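1,4-beta-N-Acetylmuramidase M1 (Streptomyces coelicolor, PDB 1JFX) hydrolyses the beta-1,4 linkages between N-acetylmuramic acid and N-acetylglucosamine in bacterial cell-wall peptidoglycan, acting as a secreted lysozyme that also has diacetylmuramidase activity. Local coordinates at residues A[4-12]-A[22-33]; A[159-170]-A[176-186]. One frame throughout, in Å; residues are numbered along the deposited sequence.

Contact 1. Residues A[4-12]-A[22-33]; sequences GVQGIDVSH and VKSAGMSFAYIK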
loop_
_atom_site.group_PDB
_atom_site.type_symbol
_atom_site.label_atom_id
_atom_site.label_comp_id
_atom_site.label_asym_id
_atom_site.label_seq_id
_atom_site.Cartn_x
_atom_site.Cartn_y
_atom_site.Cartn_z
ATOM N N GLY A 4 -18.517 4.481 -4.803
ATOM C CA GLY A 4 -18.049 3.172 -5.212
ATOM C C GLY A 4 -17.371 2.382 -4.104
ATOM O O GLY A 4 -17.684 2.550 -2.915
ATOM N N VAL A 5 -16.448 1.511 -4.506
ATOM C CA VAL A 5 -15.722 0.653 -3.576
ATOM C C VAL A 5 -14.758 1.502 -2.728
ATOM O O VAL A 5 -13.907 2.221 -3.252
ATOM C CB VAL A 5 -14.969 -0.456 -4.352
ATOM C CG1 VAL A 5 -14.124 -1.293 -3.387
ATOM C CG2 VAL A 5 -15.990 -1.365 -5.084
ATOM N N GLN A 6 -14.905 1.391 -1.411
ATOM C CA GLN A 6 -14.138 2.199 -0.456
ATOM C C GLN A 6 -13.344 1.379 0.544
ATOM O O GLN A 6 -13.692 0.239 0.839
ATOM C CB GLN A 6 -15.117 3.090 0.320
ATOM C CG GLN A 6 -15.785 4.165 -0.517
ATOM C CD GLN A 6 -14.848 5.316 -0.794
ATOM O OE1 GLN A 6 -14.208 5.850 0.128
ATOM N NE2 GLN A 6 -14.756 5.718 -2.067
ATOM N N GLY A 7 -12.284 1.978 1.082
ATOM C CA GLY A 7 -11.482 1.272 2.070
ATOM C C GLY A 7 -10.704 2.233 2.938
ATOM O O GLY A 7 -10.855 3.456 2.823
ATOM N N ILE A 8 -9.876 1.685 3.814
ATOM C CA ILE A 8 -9.033 2.507 4.678
ATOM C C ILE A 8 -7.659 1.882 4.753
ATOM O O ILE A 8 -7.432 0.799 4.221
ATOM C CB ILE A 8 -9.584 2.591 6.133
ATOM C CG1 ILE A 8 -9.659 1.191 6.760
ATOM C CG2 ILE A 8 -10.964 3.267 6.146
ATOM C CD1 ILE A 8 -10.038 1.208 8.253
ATOM N N ASP A 9 -6.714 2.595 5.349
ATOM C CA ASP A 9 -5.392 2.015 5.597
ATOM C C ASP A 9 -5.058 2.511 6.988
ATOM O O ASP A 9 -5.450 3.621 7.384
ATOM C CB ASP A 9 -4.329 2.400 4.555
ATOM C CG ASP A 9 -4.038 3.880 4.506
ATOM O OD1 ASP A 9 -3.228 4.385 5.325
ATOM O OD2 ASP A 9 -4.627 4.532 3.624
ATOM N N VAL A 10 -4.388 1.664 7.755
ATOM C CA VAL A 10 -4.083 1.996 9.137
ATOM C C VAL A 10 -2.731 1.467 9.571
ATOM O O VAL A 10 -2.150 0.620 8.913
ATOM C CB VAL A 10 -5.114 1.354 10.102
ATOM C CG1 VAL A 10 -6.521 1.764 9.733
ATOM C CG2 VAL A 10 -4.995 -0.174 10.050
ATOM N N SER A 11 -2.258 1.980 10.706
ATOM C CA SER A 11 -1.008 1.550 11.310
ATOM C C SER A 11 -1.248 1.639 12.814
ATOM O O SER A 11 -2.376 1.880 13.250
ATOM C CB SER A 11 0.158 2.457 10.914
ATOM O OG SER A 11 0.016 3.769 11.443
ATOM N N HIS A 12 -0.201 1.460 13.611
ATOM C CA HIS A 12 -0.379 1.516 15.059
ATOM C C HIS A 12 -0.924 2.880 15.496
ATOM O O HIS A 12 -1.488 2.998 16.583
ATOM C CB HIS A 12 0.944 1.236 15.787
ATOM C CG HIS A 12 1.777 2.455 16.000
ATOM N ND1 HIS A 12 2.442 3.094 14.976
ATOM C CD2 HIS A 12 1.990 3.198 17.110
ATOM C CE1 HIS A 12 3.028 4.181 15.445
ATOM N NE2 HIS A 12 2.768 4.267 16.738
ATOM N N VAL A 22 -15.848 -1.347 11.128
ATOM C CA VAL A 22 -15.290 -0.808 9.881
ATOM C C VAL A 22 -16.074 -1.414 8.714
ATOM O O VAL A 22 -16.434 -0.726 7.756
ATOM C CB VAL A 22 -13.784 -1.160 9.747
ATOM C CG1 VAL A 22 -13.273 -0.802 8.346
ATOM C CG2 VAL A 22 -12.986 -0.404 10.799
ATOM N N LYS A 23 -16.336 -2.713 8.804
ATOM C CA LYS A 23 -17.094 -3.405 7.772
ATOM C C LYS A 23 -18.536 -2.894 7.713
ATOM O O LYS A 23 -19.055 -2.628 6.632
ATOM C CB LYS A 23 -17.120 -4.911 8.041
ATOM C CG LYS A 23 -17.919 -5.733 7.021
ATOM C CD LYS A 23 -17.126 -5.921 5.720
ATOM C CE LYS A 23 -17.825 -6.882 4.754
ATOM N NZ LYS A 23 -19.141 -6.358 4.309
ATOM N N SER A 24 -19.188 -2.749 8.866
ATOM C CA SER A 24 -20.584 -2.296 8.824
ATOM C C SER A 24 -20.709 -0.840 8.369
ATOM O O SER A 24 -21.779 -0.417 7.919
ATOM C CB SER A 24 -21.278 -2.505 10.174
ATOM O OG SER A 24 -20.743 -1.673 11.172
ATOM N N ALA A 25 -19.617 -0.091 8.476
ATOM C CA ALA A 25 -19.577 1.297 8.023
ATOM C C ALA A 25 -19.610 1.341 6.490
ATOM O O ALA A 25 -19.786 2.411 5.906
ATOM C CB ALA A 25 -18.308 1.992 8.529
ATOM N N GLY A 26 -19.409 0.186 5.856
ATOM C CA GLY A 26 -19.436 0.104 4.408
ATOM C C GLY A 26 -18.094 -0.071 3.718
ATOM O O GLY A 26 -18.020 -0.052 2.491
ATOM N N MET A 27 -17.025 -0.227 4.487
ATOM C CA MET A 27 -15.703 -0.412 3.894
ATOM C C MET A 27 -15.574 -1.821 3.332
ATOM O O MET A 27 -16.043 -2.793 3.944
ATOM C CB MET A 27 -14.612 -0.182 4.942
ATOM C CG MET A 27 -14.627 1.213 5.540
ATOM S SD MET A 27 -14.349 2.464 4.250
ATOM C CE MET A 27 -14.472 3.998 5.246
ATOM N N SER A 28 -14.932 -1.924 2.172
ATOM C CA SER A 28 -14.716 -3.208 1.504
ATOM C C SER A 28 -13.288 -3.740 1.664
ATOM O O SER A 28 -13.062 -4.957 1.618
ATOM C CB SER A 28 -14.984 -3.080 -0.000
ATOM O OG SER A 28 -16.324 -2.710 -0.282
ATOM N N PHE A 29 -12.328 -2.838 1.842
ATOM C CA PHE A 29 -10.934 -3.247 1.920
ATOM C C PHE A 29 -10.101 -2.388 2.858
ATOM O O PHE A 29 -10.529 -1.322 3.297
ATOM C CB PHE A 29 -10.314 -3.203 0.501
ATOM C CG PHE A 29 -10.118 -1.798 -0.050
ATOM C CD1 PHE A 29 -8.950 -1.087 0.222
ATOM C CD2 PHE A 29 -11.105 -1.188 -0.828
ATOM C CE1 PHE A 29 -8.770 0.212 -0.271
ATOM C CE2 PHE A 29 -10.935 0.106 -1.323
ATOM C CZ PHE A 29 -9.758 0.808 -1.041
ATOM N N ALA A 30 -8.905 -2.882 3.162
ATOM C CA ALA A 30 -7.981 -2.152 4.004
ATOM C C ALA A 30 -6.541 -2.598 3.794
ATOM O O ALA A 30 -6.278 -3.762 3.506
ATOM C CB ALA A 30 -8.352 -2.330 5.488
ATOM N N TYR A 31 -5.620 -1.646 3.911
ATOM C CA TYR A 31 -4.198 -1.958 3.891
ATOM C C TYR A 31 -3.741 -1.643 5.312
ATOM O O TYR A 31 -4.158 -0.648 5.908
ATOM C CB TYR A 31 -3.443 -1.147 2.843
ATOM C CG TYR A 31 -3.346 -1.912 1.537
ATOM C CD1 TYR A 31 -2.586 -3.089 1.446
ATOM C CD2 TYR A 31 -4.022 -1.472 0.395
ATOM C CE1 TYR A 31 -2.498 -3.803 0.244
ATOM C CE2 TYR A 31 -3.937 -2.180 -0.803
ATOM C CZ TYR A 31 -3.175 -3.340 -0.875
ATOM O OH TYR A 31 -3.075 -4.016 -2.069
ATOM N N ILE A 32 -2.899 -2.522 5.849
ATOM C CA ILE A 32 -2.425 -2.451 7.231
ATOM C C ILE A 32 -0.895 -2.413 7.295
ATOM O O ILE A 32 -0.230 -3.248 6.687
ATOM C CB ILE A 32 -2.930 -3.712 7.975
ATOM C CG1 ILE A 32 -4.460 -3.751 7.905
ATOM C CG2 ILE A 32 -2.413 -3.743 9.424
ATOM C CD1 ILE A 32 -5.062 -5.150 8.144
ATOM N N LYS A 33 -0.329 -1.467 8.038
ATOM C CA LYS A 33 1.122 -1.405 8.101
ATOM C C LYS A 33 1.698 -2.624 8.811
ATOM O O LYS A 33 1.236 -3.007 9.889
ATOM C CB LYS A 33 1.580 -0.148 8.823
ATOM C CG LYS A 33 3.100 0.052 8.757
ATOM C CD LYS A 33 3.487 1.435 9.238
ATOM C CE LYS A 33 4.982 1.656 9.107
ATOM N NZ LYS A 33 5.289 3.106 9.325
HETATM O O HOH W 1 -17.090 -0.059 -0.085
#
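With CG held between its own backbone N and carbonyl carbon (chi1 70°), the Phe29 ring folds back across the neighbouring strand and covers Gly7, while Ile8, its CG1 likewise between N and carbonyl carbon, sends CD1 toward Val22 on the other side of the sheet. Strands 6-10 and 29-33, the first two parallel strands of the beta/alpha barrel, are joined through helix 19-24 as a beta-alpha-beta crossover; their short axes run 8° apart. Gly7 CA sits 3.5 Å from the centroid of the Phe29 ring and 9° off its normal, a CH-pi contact that places the glycine backbone directly on the face. On the helix side, Ile8 CD1 and Val22 CG1 meet tip to tip at 3.8 Å, and Ile8 CG2 touches Met27 CE at 3.7 Å where the two side chains cross nearly at a right angle. The ladder alternates from Ile8 N to Phe29 O through to Lys33 N to Val10 O. Asp9, a predicted catalytic residue, turns its carboxylate away from this pair, and its OD2 accepts from Asn200 and Gln183. At the N-terminal ends of the two strands, Ser28 N donates to Gln6 O at 2.8 Å, and one water links Gln6 N, Gly26 O and Ser28 OG.

Contact 2. Residues A[159-170]-A[176-186]; sequences PFWVAHWGVSAP and FPTWTFWQYSA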
loop_
_atom_site.group_PDB
_atom_site.type_symbol
_atom_site.label_atom_id
_atom_site.label_comp_id
_atom_site.label_asym_id
_atom_site.label_seq_id
_atom_site.Cartn_x
_atom_site.Cartn_y
_atom_site.Cartn_z
ATOM N N PRO A 159 0.610 -2.121 -9.761
ATOM C CA PRO A 159 -0.619 -1.318 -9.715
ATOM C C PRO A 159 -0.213 -0.059 -8.926
ATOM O O PRO A 159 0.674 -0.117 -8.060
ATOM C CB PRO A 159 -1.581 -2.189 -8.908
ATOM C CG PRO A 159 -1.131 -3.590 -9.236
ATOM C CD PRO A 159 0.376 -3.493 -9.252
ATOM N N PHE A 160 -0.867 1.066 -9.197
ATOM C CA PHE A 160 -0.520 2.327 -8.545
ATOM C C PHE A 160 -1.525 2.774 -7.486
ATOM O O PHE A 160 -2.720 2.879 -7.757
ATOM C CB PHE A 160 -0.381 3.392 -9.659
ATOM C CG PHE A 160 -0.029 4.782 -9.184
ATOM C CD1 PHE A 160 1.013 4.999 -8.287
ATOM C CD2 PHE A 160 -0.694 5.886 -9.718
ATOM C CE1 PHE A 160 1.389 6.302 -7.934
ATOM C CE2 PHE A 160 -0.323 7.197 -9.374
ATOM C CZ PHE A 160 0.719 7.402 -8.483
ATOM N N TRP A 161 -1.035 3.012 -6.271
ATOM C CA TRP A 161 -1.877 3.513 -5.185
ATOM C C TRP A 161 -1.373 4.939 -4.950
ATOM O O TRP A 161 -0.311 5.161 -4.368
ATOM C CB TRP A 161 -1.708 2.649 -3.937
ATOM C CG TRP A 161 -2.470 3.136 -2.737
ATOM C CD1 TRP A 161 -3.365 4.169 -2.676
ATOM C CD2 TRP A 161 -2.375 2.607 -1.414
ATOM N NE1 TRP A 161 -3.833 4.316 -1.387
ATOM C CE2 TRP A 161 -3.235 3.367 -0.592
ATOM C CE3 TRP A 161 -1.634 1.559 -0.843
ATOM C CZ2 TRP A 161 -3.377 3.116 0.778
ATOM C CZ3 TRP A 161 -1.768 1.307 0.516
ATOM C CH2 TRP A 161 -2.634 2.082 1.315
ATOM N N VAL A 162 -2.143 5.907 -5.431
ATOM C CA VAL A 162 -1.747 7.304 -5.346
ATOM C C VAL A 162 -2.262 8.019 -4.117
ATOM O O VAL A 162 -3.433 7.908 -3.773
ATOM C CB VAL A 162 -2.203 8.067 -6.623
ATOM C CG1 VAL A 162 -3.696 7.904 -6.840
ATOM C CG2 VAL A 162 -1.814 9.544 -6.522
ATOM N N ALA A 163 -1.366 8.745 -3.455
ATOM C CA ALA A 163 -1.755 9.529 -2.290
ATOM C C ALA A 163 -1.925 10.960 -2.788
ATOM O O ALA A 163 -0.962 11.573 -3.228
ATOM C CB ALA A 163 -0.665 9.474 -1.212
ATOM N N HIS A 164 -3.150 11.474 -2.748
ATOM C CA HIS A 164 -3.411 12.846 -3.181
ATOM C C HIS A 164 -4.659 13.291 -2.447
ATOM O O HIS A 164 -5.802 13.021 -2.861
ATOM C CB HIS A 164 -3.606 12.919 -4.697
ATOM C CG HIS A 164 -3.499 14.308 -5.228
ATOM N ND1 HIS A 164 -3.455 14.600 -6.577
ATOM C CD2 HIS A 164 -3.398 15.491 -4.580
ATOM C CE1 HIS A 164 -3.327 15.907 -6.733
ATOM N NE2 HIS A 164 -3.290 16.471 -5.537
ATOM N N TRP A 165 -4.427 13.962 -1.327
ATOM C CA TRP A 165 -5.524 14.385 -0.477
ATOM C C TRP A 165 -6.226 15.659 -0.901
ATOM O O TRP A 165 -5.624 16.552 -1.497
ATOM C CB TRP A 165 -5.034 14.580 0.965
ATOM C CG TRP A 165 -4.181 13.463 1.507
ATOM C CD1 TRP A 165 -4.291 12.124 1.227
ATOM C CD2 TRP A 165 -3.130 13.579 2.476
ATOM N NE1 TRP A 165 -3.380 11.409 1.961
ATOM C CE2 TRP A 165 -2.655 12.274 2.736
ATOM C CE3 TRP A 165 -2.544 14.662 3.151
ATOM C CZ2 TRP A 165 -1.620 12.017 3.647
ATOM C CZ3 TRP A 165 -1.517 14.407 4.056
ATOM C CH2 TRP A 165 -1.069 13.094 4.293
ATOM N N GLY A 166 -7.509 15.722 -0.570
ATOM C CA GLY A 166 -8.308 16.908 -0.823
ATOM C C GLY A 166 -8.632 17.353 -2.232
ATOM O O GLY A 166 -8.987 18.514 -2.427
ATOM N N VAL A 167 -8.508 16.470 -3.212
ATOM C CA VAL A 167 -8.838 16.844 -4.581
ATOM C C VAL A 167 -9.980 15.978 -5.090
ATOM O O VAL A 167 -10.218 14.883 -4.571
ATOM C CB VAL A 167 -7.616 16.711 -5.526
ATOM C CG1 VAL A 167 -6.573 17.776 -5.165
ATOM C CG2 VAL A 167 -7.004 15.313 -5.415
ATOM N N SER A 168 -10.671 16.465 -6.120
ATOM C CA SER A 168 -11.812 15.741 -6.669
ATOM C C SER A 168 -11.438 14.481 -7.450
ATOM O O SER A 168 -12.243 13.564 -7.563
ATOM C CB SER A 168 -12.654 16.677 -7.542
ATOM O OG SER A 168 -11.940 17.086 -8.679
ATOM N N ALA A 169 -10.217 14.454 -7.977
ATOM C CA ALA A 169 -9.682 13.332 -8.750
ATOM C C ALA A 169 -8.167 13.465 -8.599
ATOM O O ALA A 169 -7.638 14.578 -8.558
ATOM C CB ALA A 169 -10.094 13.451 -10.224
ATOM N N PRO A 170 -7.445 12.339 -8.536
ATOM C CA PRO A 170 -5.991 12.408 -8.369
ATOM C C PRO A 170 -5.163 12.672 -9.609
ATOM O O PRO A 170 -5.520 12.247 -10.708
ATOM C CB PRO A 170 -5.661 11.049 -7.755
ATOM C CG PRO A 170 -6.606 10.129 -8.518
ATOM C CD PRO A 170 -7.909 10.939 -8.624
ATOM N N PHE A 176 2.476 5.840 -14.904
ATOM C CA PHE A 176 1.446 4.857 -14.566
ATOM C C PHE A 176 0.269 5.051 -15.536
ATOM O O PHE A 176 -0.095 6.176 -15.866
ATOM C CB PHE A 176 1.018 5.021 -13.104
ATOM C CG PHE A 176 2.104 4.643 -12.130
ATOM C CD1 PHE A 176 2.443 3.301 -11.942
ATOM C CD2 PHE A 176 2.856 5.623 -11.480
ATOM C CE1 PHE A 176 3.522 2.940 -11.131
ATOM C CE2 PHE A 176 3.938 5.271 -10.667
ATOM C CZ PHE A 176 4.271 3.926 -10.495
ATOM N N PRO A 177 -0.316 3.947 -16.034
ATOM C CA PRO A 177 -1.437 4.020 -16.975
ATOM C C PRO A 177 -2.749 4.507 -16.368
ATOM O O PRO A 177 -3.633 4.986 -17.077
ATOM C CB PRO A 177 -1.534 2.594 -17.508
ATOM C CG PRO A 177 -1.124 1.775 -16.297
ATOM C CD PRO A 177 0.078 2.547 -15.780
ATOM N N THR A 178 -2.865 4.361 -15.054
ATOM C CA THR A 178 -4.053 4.770 -14.321
ATOM C C THR A 178 -3.762 4.498 -12.850
ATOM O O THR A 178 -2.676 4.016 -12.510
ATOM C CB THR A 178 -5.304 3.930 -14.737
ATOM O OG1 THR A 178 -6.475 4.495 -14.145
ATOM C CG2 THR A 178 -5.171 2.470 -14.288
ATOM N N TRP A 179 -4.708 4.824 -11.977
ATOM C CA TRP A 179 -4.516 4.522 -10.567
ATOM C C TRP A 179 -5.426 3.351 -10.224
ATOM O O TRP A 179 -6.493 3.190 -10.819
ATOM C CB TRP A 179 -4.861 5.726 -9.674
ATOM C CG TRP A 179 -6.246 6.264 -9.851
ATOM C CD1 TRP A 179 -6.651 7.191 -10.762
ATOM C CD2 TRP A 179 -7.403 5.940 -9.061
ATOM N NE1 TRP A 179 -7.986 7.472 -10.593
ATOM C CE2 TRP A 179 -8.474 6.720 -9.554
ATOM C CE3 TRP A 179 -7.634 5.069 -7.983
ATOM C CZ2 TRP A 179 -9.757 6.661 -9.010
ATOM C CZ3 TRP A 179 -8.912 5.011 -7.442
ATOM C CH2 TRP A 179 -9.955 5.799 -7.954
ATOM N N THR A 180 -4.985 2.527 -9.271
ATOM C CA THR A 180 -5.753 1.374 -8.812
ATOM C C THR A 180 -6.395 1.718 -7.460
ATOM O O THR A 180 -7.570 1.436 -7.241
ATOM C CB THR A 180 -4.842 0.134 -8.707
ATOM O OG1 THR A 180 -4.403 -0.224 -10.028
ATOM C CG2 THR A 180 -5.598 -1.055 -8.097
ATOM N N PHE A 181 -5.621 2.323 -6.564
ATOM C CA PHE A 181 -6.147 2.783 -5.271
ATOM C C PHE A 181 -5.793 4.257 -5.182
ATOM O O PHE A 181 -4.808 4.705 -5.779
ATOM C CB PHE A 181 -5.496 2.049 -4.092
ATOM C CG PHE A 181 -5.887 0.606 -3.989
ATOM C CD1 PHE A 181 -7.118 0.246 -3.449
ATOM C CD2 PHE A 181 -5.020 -0.386 -4.409
ATOM C CE1 PHE A 181 -7.477 -1.086 -3.326
ATOM C CE2 PHE A 181 -5.372 -1.735 -4.288
ATOM C CZ PHE A 181 -6.593 -2.084 -3.750
ATOM N N TRP A 182 -6.590 5.015 -4.433
ATOM C CA TRP A 182 -6.321 6.435 -4.268
ATOM C C TRP A 182 -6.635 6.849 -2.834
ATOM O O TRP A 182 -7.766 6.710 -2.367
ATOM C CB TRP A 182 -7.156 7.240 -5.274
ATOM C CG TRP A 182 -7.280 8.717 -5.007
ATOM C CD1 TRP A 182 -6.354 9.550 -4.428
ATOM C CD2 TRP A 182 -8.416 9.532 -5.319
ATOM N NE1 TRP A 182 -6.860 10.838 -4.364
ATOM C CE2 TRP A 182 -8.120 10.847 -4.903
ATOM C CE3 TRP A 182 -9.661 9.271 -5.909
ATOM C CZ2 TRP A 182 -9.028 11.901 -5.057
ATOM C CZ3 TRP A 182 -10.561 10.317 -6.063
ATOM C CH2 TRP A 182 -10.238 11.616 -5.633
ATOM N N GLN A 183 -5.609 7.321 -2.128
ATOM C CA GLN A 183 -5.785 7.788 -0.752
ATOM C C GLN A 183 -6.152 9.263 -0.899
ATOM O O GLN A 183 -5.301 10.082 -1.254
ATOM C CB GLN A 183 -4.480 7.647 0.024
ATOM C CG GLN A 183 -4.625 7.844 1.530
ATOM C CD GLN A 183 -3.274 7.781 2.188
ATOM O OE1 GLN A 183 -2.446 8.676 1.992
ATOM N NE2 GLN A 183 -3.016 6.707 2.941
ATOM N N TYR A 184 -7.409 9.596 -0.609
ATOM C CA TYR A 184 -7.900 10.963 -0.793
ATOM C C TYR A 184 -8.071 11.782 0.467
ATOM O O TYR A 184 -8.408 12.971 0.403
ATOM C CB TYR A 184 -9.219 10.930 -1.582
ATOM C CG TYR A 184 -10.344 10.183 -0.898
ATOM C CD1 TYR A 184 -11.161 10.824 0.025
ATOM C CD2 TYR A 184 -10.585 8.829 -1.171
ATOM C CE1 TYR A 184 -12.187 10.150 0.665
ATOM C CE2 TYR A 184 -11.623 8.135 -0.528
ATOM C CZ TYR A 184 -12.416 8.817 0.389
ATOM O OH TYR A 184 -13.454 8.200 1.027
ATOM N N SER A 185 -7.849 11.153 1.613
ATOM C CA SER A 185 -7.942 11.857 2.882
ATOM C C SER A 185 -7.155 11.143 3.958
ATOM O O SER A 185 -7.066 9.916 3.950
ATOM C CB SER A 185 -9.392 11.960 3.346
ATOM O OG SER A 185 -9.465 12.618 4.606
ATOM N N ALA A 186 -6.583 11.925 4.871
ATOM C CA ALA A 186 -5.861 11.374 6.003
ATOM C C ALA A 186 -6.599 11.803 7.265
ATOM O O ALA A 186 -6.147 11.526 8.377
ATOM C CB ALA A 186 -4.421 11.902 6.032
HETATM O O HOH W 2 -2.664 1.428 -11.413
#
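The Trp182 indole is sandwiched: Pro170 CD lies over one face, 3.5 Å from the six-membered centroid and 6° off the normal, while Tyr184 CB covers the opposite face toward the rim. Around its edge, near the ring plane, come the carbonyl oxygens of Val162, His164 and Val167; NE1 donates to His164 O at 2.9 Å, nearly in that plane, which fixes the rotation of the indole. Pro170 serves a second ring as well, its CG resting on the Trp179 face 3.8 Å from the five-membered centroid. Phe160 and Phe176 form an offset stack with centroids 4.2 Å apart and planes 3° from parallel. Trp165 receives Ala186 CB on one face, and its NE1 donates to Gln183 OE1 at 2.9 Å from above the carbonyl plane; OE1 also bonds Tyr138 OH, and the extended Gln183 chain, CG anti to N (chi1 -169°), runs beside the indole. The edge of Phe181 points at the face of the Trp161 five-membered ring, an edge-to-face pair, and Phe181 CB lies 3.7 Å from that centroid. Strands 160-163 and 181-185 pair in parallel, with Phe160 O accepting from both Thr180 N and Phe181 N. They are adjacent parallel strands of the barrel: strand 136-139 continues the sheet in parallel beyond 160-163, strand 196-202 runs antiparallel beside 181-185, and helix 206-214 brings Leu212 against Thr180 and Phe181.

How the contacts relate
Contacts 1 and 2 belong to one curled sheet, their centres 15 Å apart, with strand 196-202 pairing antiparallel to both 6-10 and 181-185. In the barrel interior, Asp9 OD2 of contact 1 lies 2.8 Å from Gln183 NE2 of contact 2, a probable hydrogen bond, and 3.4 Å from Trp161 CZ2, so contact 2 probably helps to position this predicted catalytic carboxylate; there too Phe29 CE1 packs 3.6 Å from Phe181 CE1. Two further predicted catalytic residues are near: the Asp98 side chain is about 6 Å from those of both Lys33 and Trp161, and that of Glu100 about 8 Å from Lys33. Separately, a probable hydrogen bond of 2.6 Å joins Gln6 OE1 and Tyr184 OH.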